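Side-chain contacts in putative hyaluronoglucosaminidase (Clostridium perfringens, PDB 6PWI), which probably acts as a family 84 glycoside hydrolase with hexosaminidase activity, represented here by an N-terminal domain, a catalytic barrel and a helical region: residues 432-437 with 453-458; 35-40 with 459-464; 504-509 with 621-626; 517-522 with 562-567. All coordinates share one frame; numbering follows the deposited sequence.

Contact 1 (432-437 with 453-458); sequences SKVALF and KSWKDS
F437 presents one face of its ring to S458, whose CB sits 3.5 Å from the centroid of the F437 ring and 21° off the ring normal, a CH-pi contact displaced toward the rim. The phenyl reaches it because CG stands anti to the backbone N of F437 (chi1 -165°). The same ring offers its edge to S454, with OG of S454 in the ring plane, 3.7 Å from CE2 of F437; that hydroxyl is hydrogen-bonded to D441. At V434 the ring comes from the other helix: the indole of W455 turns its edge to the valine, CD1 of W455 lying 3.8 Å from CG1 of V434, while the indole N-H is turned to the carbonyl of M405. The hydroxyl of S458 points back into its own helix and donates to O of W455 at 2.6 Å, the donor tilted from that carbonyl plane. A water bridges the helices, donating to O of V434 (2.9 Å) and to OG of S458 (2.8 Å). Helices 433-444 and 451-462, which follow the last strand of the family 84 barrel, thus pack with their segment axes 132° apart. The chemistry implies a mainly apolar interface in which the buried hydroxyls are satisfied by backbone, carboxylate and water, and no direct hydrogen bond crosses between the segments.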
loop_
_atom_site.group_PDB
_atom_site.type_symbol
_atom_site.label_atom_id
_atom_site.label_comp_id
_atom_site.label_asym_id
_atom_site.label_seq_id
_atom_site.Cartn_x
_atom_site.Cartn_y
_atom_site.Cartn_z
ATOM N N SER A 432 -2.769 -7.656 0.561
ATOM C CA SER A 432 -2.495 -6.375 -0.068
ATOM C C SER A 432 -1.405 -5.602 0.673
ATOM O O SER A 432 -0.876 -4.621 0.148
ATOM C CB SER A 432 -3.750 -5.559 -0.183
ATOM O OG SER A 432 -4.638 -6.155 -1.110
ATOM N N LYS A 433 -1.061 -6.042 1.888
ATOM C CA LYS A 433 -0.110 -5.284 2.692
ATOM C C LYS A 433 1.239 -5.164 1.985
ATOM O O LYS A 433 1.958 -4.193 2.227
ATOM C CB LYS A 433 0.041 -5.835 4.114
ATOM C CG LYS A 433 -1.120 -5.500 5.042
ATOM C CD LYS A 433 -1.044 -6.257 6.340
ATOM C CE LYS A 433 -2.146 -5.919 7.314
ATOM N NZ LYS A 433 -1.757 -6.393 8.660
ATOM N N VAL A 434 1.551 -6.131 1.106
ATOM C CA VAL A 434 2.807 -6.156 0.365
ATOM C C VAL A 434 2.897 -4.909 -0.516
ATOM O O VAL A 434 3.904 -4.196 -0.502
ATOM C CB VAL A 434 2.965 -7.458 -0.451
ATOM C CG1 VAL A 434 4.194 -7.444 -1.344
ATOM C CG2 VAL A 434 2.952 -8.705 0.427
ATOM N N ALA A 435 1.818 -4.631 -1.253
ATOM C CA ALA A 435 1.777 -3.475 -2.135
ATOM C C ALA A 435 1.694 -2.180 -1.330
ATOM O O ALA A 435 2.299 -1.179 -1.712
ATOM C CB ALA A 435 0.631 -3.604 -3.096
ATOM N N LEU A 436 0.959 -2.197 -0.210
ATOM C CA LEU A 436 0.856 -0.999 0.609
ATOM C C LEU A 436 2.257 -0.558 1.021
ATOM O O LEU A 436 2.591 0.619 0.907
ATOM C CB LEU A 436 -0.044 -1.244 1.825
ATOM C CG LEU A 436 -1.454 -0.659 1.732
ATOM C CD1 LEU A 436 -2.287 -1.389 0.687
ATOM C CD2 LEU A 436 -2.144 -0.714 3.085
ATOM N N PHE A 437 3.078 -1.523 1.458
ATOM C CA PHE A 437 4.457 -1.248 1.826
ATOM C C PHE A 437 5.197 -0.607 0.654
ATOM O O PHE A 437 5.907 0.377 0.849
ATOM C CB PHE A 437 5.158 -2.526 2.282
ATOM C CG PHE A 437 6.457 -2.298 3.014
ATOM C CD1 PHE A 437 6.484 -2.211 4.399
ATOM C CD2 PHE A 437 7.654 -2.175 2.320
ATOM C CE1 PHE A 437 7.685 -2.020 5.072
ATOM C CE2 PHE A 437 8.852 -1.977 2.995
ATOM C CZ PHE A 437 8.868 -1.910 4.370
ATOM N N LYS A 453 14.844 -4.808 -2.742
ATOM C CA LYS A 453 15.215 -4.830 -1.338
ATOM C C LYS A 453 13.991 -4.509 -0.484
ATOM O O LYS A 453 13.733 -5.168 0.521
ATOM C CB LYS A 453 16.374 -3.860 -1.097
ATOM C CG LYS A 453 16.891 -3.808 0.331
ATOM C CD LYS A 453 18.187 -3.024 0.465
ATOM C CE LYS A 453 18.404 -2.438 1.843
ATOM N NZ LYS A 453 18.030 -3.415 2.891
ATOM N N SER A 454 13.239 -3.493 -0.914
ATOM C CA SER A 454 12.035 -3.043 -0.240
ATOM C C SER A 454 11.028 -4.190 -0.142
ATOM O O SER A 454 10.463 -4.447 0.916
ATOM C CB SER A 454 11.463 -1.861 -0.969
ATOM O OG SER A 454 10.260 -1.442 -0.361
ATOM N N TRP A 455 10.829 -4.885 -1.264
ATOM C CA TRP A 455 9.946 -6.034 -1.316
ATOM C C TRP A 455 10.363 -7.067 -0.269
ATOM O O TRP A 455 9.546 -7.524 0.524
ATOM C CB TRP A 455 9.948 -6.599 -2.734
ATOM C CG TRP A 455 9.047 -7.773 -2.948
ATOM C CD1 TRP A 455 7.718 -7.876 -2.648
ATOM C CD2 TRP A 455 9.416 -9.022 -3.555
ATOM N NE1 TRP A 455 7.236 -9.103 -3.016
ATOM C CE2 TRP A 455 8.254 -9.828 -3.575
ATOM C CE3 TRP A 455 10.611 -9.533 -4.079
ATOM C CZ2 TRP A 455 8.261 -11.119 -4.105
ATOM C CZ3 TRP A 455 10.618 -10.808 -4.601
ATOM C CH2 TRP A 455 9.457 -11.586 -4.613
ATOM N N LYS A 456 11.653 -7.407 -0.250
ATOM C CA LYS A 456 12.159 -8.428 0.654
ATOM C C LYS A 456 12.016 -7.969 2.108
ATOM O O LYS A 456 11.651 -8.756 2.984
ATOM C CB LYS A 456 13.610 -8.766 0.293
ATOM C CG LYS A 456 14.183 -9.984 1.000
ATOM C CD LYS A 456 15.688 -10.083 0.940
ATOM C CE LYS A 456 16.209 -11.272 1.723
ATOM N NZ LYS A 456 17.681 -11.214 1.898
ATOM N N ASP A 457 12.297 -6.685 2.364
ATOM C CA ASP A 457 12.338 -6.193 3.731
ATOM C C ASP A 457 10.931 -6.121 4.315
ATOM O O ASP A 457 10.770 -6.172 5.530
ATOM C CB ASP A 457 13.090 -4.865 3.848
ATOM C CG ASP A 457 14.586 -4.992 3.613
ATOM O OD1 ASP A 457 15.109 -6.124 3.734
ATOM O OD2 ASP A 457 15.215 -3.961 3.292
ATOM N N SER A 458 9.926 -6.026 3.441
ATOM C CA SER A 458 8.555 -5.810 3.863
ATOM C C SER A 458 8.012 -6.991 4.667
ATOM O O SER A 458 7.247 -6.788 5.609
ATOM C CB SER A 458 7.673 -5.484 2.688
ATOM O OG SER A 458 7.492 -6.614 1.851
HETATM O O HOH W 1 6.704 -4.996 -0.342
#

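Contact 2 (35-40 with 459-464); sequences EIYPIP and FKYIEP
E35 sends its chain out fully extended, CG anti to the backbone N (chi1 172°), while K460 starts with CG between N and the carbonyl carbon (chi1 74°) and bends twice near its end, folding the ammonium back to meet the carboxylate from the opposite direction. The result is a salt bridge, NZ of K460 to OE2 of E35 at 2.5 Å, made on the syn lone pair. The anti lone pair of the same oxygen accepts from Y461, OH to OE2 of E35 at 2.6 Å, with the carboxylate and phenol planes 50° apart; two donors grip one oxygen and would restrain the carboxylate's rotation. NZ of K460 has a second partner in the carbonyl of D457. Alongside, CD2 of Y37 comes obliquely to CE2 of Y461, a loose contact at 4.2 Å, and the Y37 hydroxyl goes to D457. The contact docks the loop before strand 43-46 of the N-terminal domain onto helix 451-462 of the barrel domain, with helix 433-444 lying beside both.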
loop_
_atom_site.group_PDB
_atom_site.type_symbol
_atom_site.label_atom_id
_atom_site.label_comp_id
_atom_site.label_asym_id
_atom_site.label_seq_id
_atom_site.Cartn_x
_atom_site.Cartn_y
_atom_site.Cartn_z
ATOM N N GLU A 35 17.210 0.071 10.282
ATOM C CA GLU A 35 16.380 -0.068 9.096
ATOM C C GLU A 35 15.087 0.719 9.310
ATOM O O GLU A 35 14.291 0.391 10.189
ATOM C CB GLU A 35 16.117 -1.546 8.803
ATOM C CG GLU A 35 15.102 -1.782 7.705
ATOM C CD GLU A 35 14.896 -3.250 7.375
ATOM O OE1 GLU A 35 15.851 -3.882 6.876
ATOM O OE2 GLU A 35 13.785 -3.767 7.633
ATOM N N ILE A 36 14.911 1.767 8.499
ATOM C CA ILE A 36 13.734 2.617 8.559
ATOM C C ILE A 36 13.084 2.665 7.179
ATOM O O ILE A 36 13.739 3.001 6.194
ATOM C CB ILE A 36 14.113 4.022 9.055
ATOM C CG1 ILE A 36 14.710 3.974 10.461
ATOM C CG2 ILE A 36 12.916 4.956 8.989
ATOM C CD1 ILE A 36 15.495 5.209 10.824
ATOM N N TYR A 37 11.786 2.335 7.132
ATOM C CA TYR A 37 10.986 2.458 5.924
ATOM C C TYR A 37 9.801 3.376 6.199
ATOM O O TYR A 37 9.178 3.275 7.254
ATOM C CB TYR A 37 10.498 1.086 5.451
ATOM C CG TYR A 37 11.508 0.309 4.650
ATOM C CD1 TYR A 37 11.688 0.568 3.300
ATOM C CD2 TYR A 37 12.297 -0.669 5.241
ATOM C CE1 TYR A 37 12.624 -0.131 2.556
ATOM C CE2 TYR A 37 13.242 -1.377 4.512
ATOM C CZ TYR A 37 13.403 -1.105 3.162
ATOM O OH TYR A 37 14.319 -1.790 2.413
ATOM N N PRO A 38 9.423 4.281 5.267
ATOM C CA PRO A 38 10.137 4.460 4.001
ATOM C C PRO A 38 11.549 4.982 4.248
ATOM O O PRO A 38 11.826 5.500 5.324
ATOM C CB PRO A 38 9.310 5.538 3.283
ATOM C CG PRO A 38 7.945 5.436 3.924
ATOM C CD PRO A 38 8.248 5.157 5.381
ATOM N N ILE A 39 12.424 4.829 3.245
ATOM C CA ILE A 39 13.817 5.234 3.349
ATOM C C ILE A 39 13.869 6.743 3.569
ATOM O O ILE A 39 13.422 7.509 2.716
ATOM C CB ILE A 39 14.620 4.824 2.096
ATOM C CG1 ILE A 39 14.543 3.317 1.818
ATOM C CG2 ILE A 39 16.058 5.314 2.206
ATOM C CD1 ILE A 39 15.250 2.453 2.841
ATOM N N PRO A 40 14.433 7.220 4.702
ATOM C CA PRO A 40 14.457 8.651 4.994
ATOM C C PRO A 40 15.277 9.362 3.925
ATOM O O PRO A 40 16.216 8.791 3.371
ATOM C CB PRO A 40 15.155 8.722 6.359
ATOM C CG PRO A 40 14.938 7.349 6.941
ATOM C CD PRO A 40 15.080 6.422 5.753
ATOM N N PHE A 459 8.413 -8.218 4.314
ATOM C CA PHE A 459 7.756 -9.389 4.878
ATOM C C PHE A 459 7.859 -9.431 6.403
ATOM O O PHE A 459 6.917 -9.858 7.066
ATOM C CB PHE A 459 8.119 -10.670 4.115
ATOM C CG PHE A 459 7.570 -10.643 2.712
ATOM C CD1 PHE A 459 6.246 -10.980 2.453
ATOM C CD2 PHE A 459 8.358 -10.179 1.666
ATOM C CE1 PHE A 459 5.731 -10.879 1.170
ATOM C CE2 PHE A 459 7.844 -10.087 0.383
ATOM C CZ PHE A 459 6.533 -10.435 0.141
ATOM N N LYS A 460 8.976 -8.955 6.964
ATOM C CA LYS A 460 9.140 -9.007 8.410
ATOM C C LYS A 460 8.128 -8.087 9.098
ATOM O O LYS A 460 7.709 -8.362 10.221
ATOM C CB LYS A 460 10.586 -8.731 8.839
ATOM C CG LYS A 460 11.042 -7.281 8.749
ATOM C CD LYS A 460 12.491 -7.067 9.146
ATOM C CE LYS A 460 13.460 -7.322 8.014
ATOM N NZ LYS A 460 13.441 -6.195 7.055
ATOM N N TYR A 461 7.721 -7.013 8.412
ATOM C CA TYR A 461 6.754 -6.069 8.949
ATOM C C TYR A 461 5.335 -6.602 8.782
ATOM O O TYR A 461 4.497 -6.417 9.658
ATOM C CB TYR A 461 6.903 -4.708 8.270
ATOM C CG TYR A 461 8.264 -4.106 8.473
ATOM C CD1 TYR A 461 8.604 -3.513 9.679
ATOM C CD2 TYR A 461 9.227 -4.168 7.473
ATOM C CE1 TYR A 461 9.864 -2.973 9.882
ATOM C CE2 TYR A 461 10.492 -3.633 7.661
ATOM C CZ TYR A 461 10.809 -3.033 8.870
ATOM O OH TYR A 461 12.047 -2.495 9.065
ATOM N N ILE A 462 5.076 -7.254 7.645
ATOM C CA ILE A 462 3.740 -7.732 7.345
ATOM C C ILE A 462 3.423 -8.925 8.239
ATOM O O ILE A 462 2.309 -9.036 8.742
ATOM C CB ILE A 462 3.603 -8.073 5.848
ATOM C CG1 ILE A 462 3.889 -6.842 4.988
ATOM C CG2 ILE A 462 2.241 -8.693 5.551
ATOM C CD1 ILE A 462 4.072 -7.146 3.528
ATOM N N GLU A 463 4.415 -9.801 8.426
ATOM C CA GLU A 463 4.210 -11.068 9.109
ATOM C C GLU A 463 5.449 -11.405 9.939
ATOM O O GLU A 463 6.346 -12.105 9.467
ATOM C CB GLU A 463 3.866 -12.163 8.095
ATOM C CG GLU A 463 3.836 -13.561 8.685
ATOM C CD GLU A 463 2.989 -13.685 9.942
ATOM O OE1 GLU A 463 1.751 -13.565 9.827
ATOM O OE2 GLU A 463 3.569 -13.869 11.042
ATOM N N PRO A 464 5.523 -10.944 11.211
ATOM C CA PRO A 464 6.744 -11.068 12.014
ATOM C C PRO A 464 7.148 -12.492 12.398
ATOM O O PRO A 464 8.320 -12.750 12.650
ATOM C CB PRO A 464 6.445 -10.254 13.285
ATOM C CG PRO A 464 5.218 -9.433 12.937
ATOM C CD PRO A 464 4.440 -10.267 11.940
HETATM O O HOH W 2 10.852 0.578 9.540
#

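Contact 3 (504-509 with 621-626); sequences RRLWEK and SKIIGD
L506 and W507 meet I623 where two helices of the C-terminal helical region, 496-507 and 613-623, come to their ends side by side; the second runs straight into a type II beta turn, I623 to D626. The branches of I623 divide the work. Its CG2, anti to the backbone N, faces L506 and lies 3.7 Å from CD2 of L506, whereas CG1, beside the backbone N (chi1 -67°), leads toward the tryptophan. L506 comes in at a slant, and both CG and CD2 rest on that single methyl. Beyond the interface L506 also leans on A567 of helix 540-572. W507 shares with L506 a nearly identical first torsion (174° against -176°), yet its indole crosses the I623 chain at about a right angle, bringing CE3 of W507 to 4.0 Å from CG1 of I623. Farther along the benzo ring, CZ3 of W507 turns its edge loosely toward O of D626, 4.4 Å away. Nothing polar links the two segments directly; the ion pair between R504 and E508 stays within the first, where R504 also bridges to E501 and E510. G625 occupies the third position of the turn with positive phi, and the turn is closed by N of D626 donating to O of I623 at 3.0 Å.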
loop_
_atom_site.group_PDB
_atom_site.type_symbol
_atom_site.label_atom_id
_atom_site.label_comp_id
_atom_site.label_asym_id
_atom_site.label_seq_id
_atom_site.Cartn_x
_atom_site.Cartn_y
_atom_site.Cartn_z
ATOM N N ARG A 504 16.566 -28.325 -19.435
ATOM C CA ARG A 504 17.438 -28.545 -20.581
ATOM C C ARG A 504 18.254 -29.818 -20.376
ATOM O O ARG A 504 18.332 -30.643 -21.279
ATOM C CB ARG A 504 18.237 -27.302 -20.989
ATOM C CG ARG A 504 19.376 -26.953 -20.051
ATOM C CD ARG A 504 20.503 -26.239 -20.781
ATOM N NE ARG A 504 21.314 -27.176 -21.535
ATOM C CZ ARG A 504 22.220 -28.001 -21.014
ATOM N NH1 ARG A 504 22.452 -28.028 -19.712
ATOM N NH2 ARG A 504 22.888 -28.812 -21.810
ATOM N N ARG A 505 18.792 -30.002 -19.165
ATOM C CA ARG A 505 19.557 -31.201 -18.862
ATOM C C ARG A 505 18.733 -32.446 -19.191
ATOM O O ARG A 505 19.221 -33.357 -19.851
ATOM C CB ARG A 505 20.040 -31.210 -17.409
ATOM C CG ARG A 505 21.110 -30.172 -17.109
ATOM C CD ARG A 505 21.681 -30.414 -15.727
ATOM N NE ARG A 505 22.446 -31.643 -15.793
ATOM C CZ ARG A 505 23.766 -31.708 -15.909
ATOM N NH1 ARG A 505 24.364 -32.885 -15.978
ATOM N NH2 ARG A 505 24.480 -30.599 -15.943
ATOM N N LEU A 506 17.477 -32.463 -18.740
ATOM C CA LEU A 506 16.618 -33.620 -18.919
ATOM C C LEU A 506 16.341 -33.825 -20.405
ATOM O O LEU A 506 16.406 -34.950 -20.892
ATOM C CB LEU A 506 15.325 -33.405 -18.132
ATOM C CG LEU A 506 14.338 -34.573 -18.122
ATOM C CD1 LEU A 506 14.924 -35.797 -17.421
ATOM C CD2 LEU A 506 13.040 -34.149 -17.450
ATOM N N TRP A 507 16.067 -32.725 -21.112
ATOM C CA TRP A 507 15.592 -32.774 -22.486
ATOM C C TRP A 507 16.745 -33.020 -23.457
ATOM O O TRP A 507 16.531 -33.556 -24.541
ATOM C CB TRP A 507 14.806 -31.499 -22.821
ATOM C CG TRP A 507 14.385 -31.349 -24.251
ATOM C CD1 TRP A 507 14.743 -30.341 -25.099
ATOM C CD2 TRP A 507 13.520 -32.220 -25.007
ATOM N NE1 TRP A 507 14.168 -30.523 -26.329
ATOM C CE2 TRP A 507 13.410 -31.665 -26.304
ATOM C CE3 TRP A 507 12.831 -33.408 -24.727
ATOM C CZ2 TRP A 507 12.639 -32.258 -27.307
ATOM C CZ3 TRP A 507 12.069 -33.995 -25.717
ATOM C CH2 TRP A 507 11.975 -33.425 -26.990
ATOM N N GLU A 508 17.959 -32.623 -23.063
ATOM C CA GLU A 508 19.126 -32.764 -23.920
ATOM C C GLU A 508 19.915 -34.004 -23.514
ATOM O O GLU A 508 21.105 -34.109 -23.811
ATOM C CB GLU A 508 19.959 -31.481 -23.938
ATOM C CG GLU A 508 19.452 -30.465 -24.948
ATOM C CD GLU A 508 20.034 -29.060 -24.867
ATOM O OE1 GLU A 508 20.773 -28.759 -23.895
ATOM O OE2 GLU A 508 19.744 -28.259 -25.777
ATOM N N LYS A 509 19.224 -34.932 -22.839
ATOM C CA LYS A 509 19.716 -36.270 -22.546
ATOM C C LYS A 509 21.059 -36.188 -21.822
ATOM O O LYS A 509 22.051 -36.758 -22.278
ATOM C CB LYS A 509 19.834 -37.095 -23.835
ATOM C CG LYS A 509 18.653 -37.013 -24.794
ATOM C CD LYS A 509 17.547 -38.010 -24.499
ATOM C CE LYS A 509 16.515 -38.102 -25.606
ATOM N NZ LYS A 509 15.764 -36.832 -25.769
ATOM N N SER A 621 6.022 -33.642 -17.374
ATOM C CA SER A 621 5.103 -34.740 -17.614
ATOM C C SER A 621 5.121 -35.151 -19.086
ATOM O O SER A 621 4.796 -36.294 -19.401
ATOM C CB SER A 621 3.714 -34.450 -17.098
ATOM O OG SER A 621 2.985 -33.666 -18.025
ATOM N N LYS A 622 5.513 -34.221 -19.969
ATOM C CA LYS A 622 5.644 -34.483 -21.396
ATOM C C LYS A 622 6.976 -35.167 -21.702
ATOM O O LYS A 622 7.049 -36.008 -22.589
ATOM C CB LYS A 622 5.577 -33.186 -22.206
ATOM C CG LYS A 622 4.181 -32.713 -22.578
ATOM C CD LYS A 622 4.177 -31.305 -23.161
ATOM C CE LYS A 622 2.907 -30.528 -22.862
ATOM N NZ LYS A 622 3.186 -29.089 -22.620
ATOM N N ILE A 623 8.035 -34.788 -20.985
ATOM C CA ILE A 623 9.366 -35.280 -21.287
ATOM C C ILE A 623 9.531 -36.685 -20.714
ATOM O O ILE A 623 10.019 -37.577 -21.400
ATOM C CB ILE A 623 10.455 -34.306 -20.794
ATOM C CG1 ILE A 623 10.431 -32.993 -21.581
ATOM C CG2 ILE A 623 11.827 -34.960 -20.838
ATOM C CD1 ILE A 623 11.168 -31.851 -20.910
ATOM N N ILE A 624 9.137 -36.886 -19.453
ATOM C CA ILE A 624 9.335 -38.183 -18.831
ATOM C C ILE A 624 8.541 -39.217 -19.626
ATOM O O ILE A 624 7.357 -39.027 -19.895
ATOM C CB ILE A 624 8.946 -38.151 -17.342
ATOM C CG1 ILE A 624 9.841 -37.187 -16.558
ATOM C CG2 ILE A 624 8.966 -39.551 -16.745
ATOM C CD1 ILE A 624 9.281 -36.776 -15.215
ATOM N N GLY A 625 9.223 -40.283 -20.053
ATOM C CA GLY A 625 8.553 -41.360 -20.761
ATOM C C GLY A 625 8.490 -41.142 -22.272
ATOM O O GLY A 625 8.118 -42.050 -23.008
ATOM N N ASP A 626 8.835 -39.934 -22.726
ATOM C CA ASP A 626 9.004 -39.660 -24.143
ATOM C C ASP A 626 10.417 -39.118 -24.346
ATOM O O ASP A 626 10.613 -38.078 -24.974
ATOM C CB ASP A 626 7.907 -38.717 -24.647
ATOM C CG ASP A 626 7.532 -38.871 -26.114
ATOM O OD1 ASP A 626 6.373 -38.539 -26.451
ATOM O OD2 ASP A 626 8.394 -39.306 -26.914
#

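Contact 4 (517-522 with 562-567); sequences KVILDE and AYINSA
An antiparallel helix pair in the C-terminal helical region, helices 513-536 and 540-572, meets here through I519 and L520 on one side and I564 and N565 on the other. The segment axes run 165° apart and approach to 10.8 Å, a spacing filled by branched aliphatic side chains. I564 is the central residue and serves both neighbours with different arms. Its CG2, anti to the backbone N, lies 3.8 Å from CG of L520; the two side chains run antiparallel past one another, and CD2 of L520 also lies by that methyl. Its CD1, carried on the branch beside the backbone N (chi1 -63°), extends instead to CG2 of I519, at 4.0 Å. L520 has a further neighbour in N565: CD1 of L520 comes within 3.9 Å of OD1 of N565, a van der Waals contact in which the amide crosses the leucine obliquely. I519 and I564 both touch F502 of helix 496-507, and I519 continues to F616 of helix 613-623, while N565 touches Y581 of helix 575-591. Aliphatic side chains packed between near-antiparallel neighbouring helices are typical of a helical bundle.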
loop_
_atom_site.group_PDB
_atom_site.type_symbol
_atom_site.label_atom_id
_atom_site.label_comp_id
_atom_site.label_asym_id
_atom_site.label_seq_id
_atom_site.Cartn_x
_atom_site.Cartn_y
_atom_site.Cartn_z
ATOM N N LYS A 517 19.208 -32.752 -6.853
ATOM C CA LYS A 517 19.392 -32.379 -5.458
ATOM C C LYS A 517 19.132 -30.879 -5.277
ATOM O O LYS A 517 18.426 -30.474 -4.355
ATOM C CB LYS A 517 20.804 -32.731 -4.975
ATOM C CG LYS A 517 21.181 -34.207 -4.982
ATOM C CD LYS A 517 20.350 -35.061 -4.058
ATOM C CE LYS A 517 21.188 -36.069 -3.299
ATOM N NZ LYS A 517 20.383 -37.225 -2.830
ATOM N N VAL A 518 19.719 -30.069 -6.166
ATOM C CA VAL A 518 19.620 -28.620 -6.108
ATOM C C VAL A 518 18.151 -28.203 -6.189
ATOM O O VAL A 518 17.693 -27.408 -5.371
ATOM C CB VAL A 518 20.464 -27.950 -7.213
ATOM C CG1 VAL A 518 20.288 -26.435 -7.239
ATOM C CG2 VAL A 518 21.937 -28.321 -7.101
ATOM N N ILE A 519 17.419 -28.754 -7.167
ATOM C CA ILE A 519 16.075 -28.290 -7.460
ATOM C C ILE A 519 15.080 -28.863 -6.450
ATOM O O ILE A 519 14.069 -28.222 -6.167
ATOM C CB ILE A 519 15.683 -28.560 -8.928
ATOM C CG1 ILE A 519 14.351 -27.891 -9.285
ATOM C CG2 ILE A 519 15.671 -30.052 -9.236
ATOM C CD1 ILE A 519 14.244 -27.458 -10.728
ATOM N N LEU A 520 15.370 -30.063 -5.918
ATOM C CA LEU A 520 14.546 -30.664 -4.877
ATOM C C LEU A 520 14.684 -29.866 -3.578
ATOM O O LEU A 520 13.730 -29.763 -2.809
ATOM C CB LEU A 520 14.913 -32.141 -4.676
ATOM C CG LEU A 520 14.286 -33.138 -5.656
ATOM C CD1 LEU A 520 14.900 -34.524 -5.504
ATOM C CD2 LEU A 520 12.774 -33.218 -5.493
ATOM N N ASP A 521 15.866 -29.289 -3.338
ATOM C CA ASP A 521 16.052 -28.387 -2.211
ATOM C C ASP A 521 15.105 -27.193 -2.348
ATOM O O ASP A 521 14.446 -26.800 -1.389
ATOM C CB ASP A 521 17.507 -27.924 -2.070
ATOM C CG ASP A 521 18.416 -28.882 -1.314
ATOM O OD1 ASP A 521 17.898 -29.710 -0.528
ATOM O OD2 ASP A 521 19.652 -28.789 -1.516
ATOM N N GLU A 522 15.038 -26.631 -3.556
ATOM C CA GLU A 522 14.208 -25.468 -3.807
ATOM C C GLU A 522 12.742 -25.804 -3.540
ATOM O O GLU A 522 12.039 -25.037 -2.884
ATOM C CB GLU A 522 14.441 -24.937 -5.221
ATOM C CG GLU A 522 15.816 -24.323 -5.410
ATOM C CD GLU A 522 16.183 -23.263 -4.386
ATOM O OE1 GLU A 522 15.456 -22.252 -4.290
ATOM O OE2 GLU A 522 17.187 -23.464 -3.667
ATOM N N ALA A 562 7.294 -35.123 -7.064
ATOM C CA ALA A 562 6.970 -36.446 -7.572
ATOM C C ALA A 562 7.541 -36.619 -8.979
ATOM O O ALA A 562 8.152 -37.649 -9.272
ATOM C CB ALA A 562 5.483 -36.694 -7.528
ATOM N N TYR A 563 7.368 -35.597 -9.833
ATOM C CA TYR A 563 7.824 -35.686 -11.211
ATOM C C TYR A 563 9.348 -35.765 -11.268
ATOM O O TYR A 563 9.890 -36.650 -11.921
ATOM C CB TYR A 563 7.253 -34.562 -12.073
ATOM C CG TYR A 563 5.872 -34.835 -12.609
ATOM C CD1 TYR A 563 5.601 -35.967 -13.366
ATOM C CD2 TYR A 563 4.835 -33.947 -12.375
ATOM C CE1 TYR A 563 4.332 -36.215 -13.869
ATOM C CE2 TYR A 563 3.562 -34.181 -12.870
ATOM C CZ TYR A 563 3.309 -35.316 -13.619
ATOM O OH TYR A 563 2.050 -35.536 -14.096
ATOM N N ILE A 564 10.030 -34.853 -10.565
ATOM C CA ILE A 564 11.476 -34.922 -10.443
ATOM C C ILE A 564 11.882 -36.307 -9.940
ATOM O O ILE A 564 12.859 -36.876 -10.420
ATOM C CB ILE A 564 12.033 -33.801 -9.548
ATOM C CG1 ILE A 564 11.761 -32.420 -10.151
ATOM C CG2 ILE A 564 13.520 -34.020 -9.297
ATOM C CD1 ILE A 564 11.834 -31.284 -9.150
ATOM N N ASN A 565 11.131 -36.854 -8.982
ATOM C CA ASN A 565 11.486 -38.158 -8.448
ATOM C C ASN A 565 11.362 -39.213 -9.542
ATOM O O ASN A 565 12.191 -40.109 -9.626
ATOM C CB ASN A 565 10.729 -38.513 -7.165
ATOM C CG ASN A 565 11.336 -37.883 -5.926
ATOM O OD1 ASN A 565 12.520 -37.545 -5.898
ATOM N ND2 ASN A 565 10.534 -37.726 -4.887
ATOM N N SER A 566 10.350 -39.057 -10.403
ATOM C CA SER A 566 10.088 -39.980 -11.495
ATOM C C SER A 566 11.240 -39.954 -12.496
ATOM O O SER A 566 11.711 -41.003 -12.924
ATOM C CB SER A 566 8.778 -39.643 -12.146
ATOM O OG SER A 566 8.556 -40.448 -13.288
ATOM N N ALA A 567 11.687 -38.748 -12.862
ATOM C CA ALA A 567 12.768 -38.580 -13.823
ATOM C C ALA A 567 14.042 -39.238 -13.296
ATOM O O ALA A 567 14.745 -39.900 -14.052
ATOM C CB ALA A 567 12.983 -37.119 -14.133
#

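Contacts 1 and 2 share helix 451-462 and touch one another, whereas contacts 3 and 4 lie in the C-terminal helices, far from the centre of the chain; the centres of contacts 1 and 3 are about 38 Å apart. Contact 1 is buried and combines aromatic packing with a water bridge. Contact 2, partly buried, joins two domains through a salt bridge and a phenol hydrogen bond sharing one carboxylate oxygen, and its Y37 also packs on F437 of contact 1. Contacts 3 and 4, also partly buried, are aliphatic or aliphatic-aromatic; they meet where I624 packs against Y563, S566 and A567. Along the chain, contact 1 nests within contact 2, and contact 4 within contact 3.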